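Local coordinates for protein ATP-dependent DNA helicase uvsW (Enterobacteria phage T4, PDB 1RIF) that couples ATP hydrolysis to 3'-5' unwinding of duplex DNA and drives branch migration of Holliday junctions during phage recombination and repair, at residues A[140-145]-A[174-179]. The protein carries 1 engineered substitution. Sequence-based numbering, arbitrary orientation.
Engineered in segment 140-145: Arg-141 (natural residue Lys).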
loop_
_atom_site.group_PDB
_atom_site.type_symbol
_atom_site.label_atom_id
_atom_site.label_comp_id
_atom_site.label_asym_id
_atom_site.label_seq_id
_atom_site.Cartn_x
_atom_site.Cartn_y
_atom_site.Cartn_z
ATOM N N GLY A 140 -15.495 -10.376 2.390
ATOM C CA GLY A 140 -15.151 -10.255 3.801
ATOM C C GLY A 140 -13.696 -9.866 3.933
ATOM O O GLY A 140 -12.877 -10.635 4.449
ATOM N N ARG A 141 -13.380 -8.665 3.459
ATOM C CA ARG A 141 -12.018 -8.159 3.462
ATOM C C ARG A 141 -11.387 -7.961 4.811
ATOM O O ARG A 141 -10.175 -7.889 4.890
ATOM C CB ARG A 141 -11.937 -6.834 2.718
ATOM C CG ARG A 141 -12.404 -6.867 1.286
ATOM C CD ARG A 141 -12.371 -5.465 0.786
ATOM N NE ARG A 141 -13.078 -5.291 -0.466
ATOM C CZ ARG A 141 -13.462 -4.106 -0.917
ATOM N NH1 ARG A 141 -13.201 -3.016 -0.198
ATOM N NH2 ARG A 141 -14.098 -4.007 -2.079
ATOM N N SER A 142 -12.185 -7.850 5.868
ATOM C CA SER A 142 -11.617 -7.636 7.198
ATOM C C SER A 142 -10.782 -8.828 7.628
ATOM O O SER A 142 -9.776 -8.658 8.313
ATOM C CB SER A 142 -12.712 -7.374 8.233
ATOM O OG SER A 142 -13.575 -8.488 8.381
ATOM N N LEU A 143 -11.196 -10.029 7.220
ATOM C CA LEU A 143 -10.463 -11.246 7.564
ATOM C C LEU A 143 -9.177 -11.315 6.752
ATOM O O LEU A 143 -8.153 -11.792 7.244
ATOM C CB LEU A 143 -11.313 -12.496 7.298
ATOM C CG LEU A 143 -10.679 -13.850 7.679
ATOM C CD1 LEU A 143 -10.274 -13.855 9.157
ATOM C CD2 LEU A 143 -11.666 -14.969 7.405
ATOM N N ILE A 144 -9.231 -10.844 5.506
ATOM C CA ILE A 144 -8.048 -10.836 4.647
ATOM C C ILE A 144 -7.033 -9.895 5.274
ATOM O O ILE A 144 -5.856 -10.217 5.381
ATOM C CB ILE A 144 -8.383 -10.347 3.218
ATOM C CG1 ILE A 144 -9.249 -11.394 2.507
ATOM C CG2 ILE A 144 -7.093 -10.074 2.451
ATOM C CD1 ILE A 144 -9.568 -11.077 1.049
ATOM N N GLN A 145 -7.507 -8.729 5.697
ATOM C CA GLN A 145 -6.653 -7.739 6.336
ATOM C C GLN A 145 -6.115 -8.246 7.683
ATOM O O GLN A 145 -4.950 -8.027 8.018
ATOM C CB GLN A 145 -7.434 -6.432 6.508
ATOM C CG GLN A 145 -7.586 -5.664 5.202
ATOM C CD GLN A 145 -8.538 -4.488 5.309
ATOM O OE1 GLN A 145 -9.752 -4.670 5.345
ATOM N NE2 GLN A 145 -7.994 -3.279 5.367
ATOM N N ALA A 174 -11.235 -2.576 14.253
ATOM C CA ALA A 174 -10.607 -2.981 15.504
ATOM C C ALA A 174 -11.454 -4.055 16.165
ATOM O O ALA A 174 -10.935 -5.046 16.673
ATOM C CB ALA A 174 -10.461 -1.774 16.428
ATOM N N ASP A 175 -12.767 -3.862 16.151
ATOM C CA ASP A 175 -13.664 -4.830 16.745
ATOM C C ASP A 175 -13.632 -6.154 15.979
ATOM O O ASP A 175 -13.645 -7.221 16.595
ATOM C CB ASP A 175 -15.086 -4.272 16.784
ATOM C CG ASP A 175 -15.243 -3.157 17.799
ATOM O OD1 ASP A 175 -14.271 -2.889 18.534
ATOM O OD2 ASP A 175 -16.338 -2.553 17.863
ATOM N N ASP A 176 -13.580 -6.094 14.644
ATOM C CA ASP A 176 -13.538 -7.314 13.844
ATOM C C ASP A 176 -12.310 -8.137 14.189
ATOM O O ASP A 176 -12.416 -9.335 14.442
ATOM C CB ASP A 176 -13.512 -6.995 12.351
ATOM C CG ASP A 176 -14.808 -6.384 11.855
ATOM O OD1 ASP A 176 -15.852 -6.564 12.518
ATOM O OD2 ASP A 176 -14.781 -5.734 10.785
ATOM N N PHE A 177 -11.145 -7.487 14.186
ATOM C CA PHE A 177 -9.867 -8.139 14.495
ATOM C C PHE A 177 -9.920 -8.877 15.826
ATOM O O PHE A 177 -9.373 -9.973 15.960
ATOM C CB PHE A 177 -8.733 -7.097 14.535
ATOM C CG PHE A 177 -8.151 -6.756 13.175
ATOM C CD1 PHE A 177 -8.954 -6.719 12.033
ATOM C CD2 PHE A 177 -6.792 -6.464 13.042
ATOM C CE1 PHE A 177 -8.409 -6.400 10.786
ATOM C CE2 PHE A 177 -6.246 -6.145 11.795
ATOM C CZ PHE A 177 -7.053 -6.114 10.672
ATOM N N VAL A 178 -10.570 -8.271 16.814
ATOM C CA VAL A 178 -10.685 -8.888 18.131
ATOM C C VAL A 178 -11.739 -10.005 18.108
ATOM O O VAL A 178 -11.603 -11.006 18.814
ATOM C CB VAL A 178 -11.041 -7.824 19.219
ATOM C CG1 VAL A 178 -11.169 -8.481 20.590
ATOM C CG2 VAL A 178 -9.958 -6.746 19.271
ATOM N N ASP A 179 -12.783 -9.854 17.292
ATOM C CA ASP A 179 -13.808 -10.895 17.215
ATOM C C ASP A 179 -13.210 -12.177 16.636
ATOM O O ASP A 179 -13.544 -13.284 17.077
ATOM C CB ASP A 179 -14.995 -10.443 16.362
ATOM C CG ASP A 179 -16.150 -11.436 16.392
ATOM O OD1 ASP A 179 -16.603 -11.788 17.499
ATOM O OD2 ASP A 179 -16.612 -11.861 15.311
#
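Phe-177 reaches across from helix 167-180 and lays the far end of its ring against the backbone of the first turn of helix 141-155, which carries the last residues of the predicted ATP-binding site, the P-loop. Its CE1 comes to 3.6 Å from the carbonyl O of Ser-142, and its CZ lies 3.8 Å from the carbonyl C of Gln-145, meeting both obliquely. Gln-145 CB follows at 4.2 Å from CZ. Beside this, Ser-142 and Asp-176 face each other: OD2 of Asp-176 sits 3.7 Å from Ser-142 CB. With chi1 at 63°, Ser-142 OG is tucked between its own N and C, and a hydrogen bond links it with Tyr-180 OH. No hydrogen bond joins the two segments, whose axes pass 9.8 Å apart at closest, crossing at -72°. Phe-183, its ring plane about 30° from that of Phe-177, and Ile-188 also touch the ring. The engineered Arg-141 (naturally Lys) salt-bridges Asp-232 and Glu-233 of the predicted DEAH box through NH1. The contact joins two helices of the RecA-like ATP-binding domain in this N-terminal part of UvsW: 141-155, packed on helix 116-128 through Ile-144, and 167-180, resting on edge strand 188-190 through Ala-174 and Phe-177.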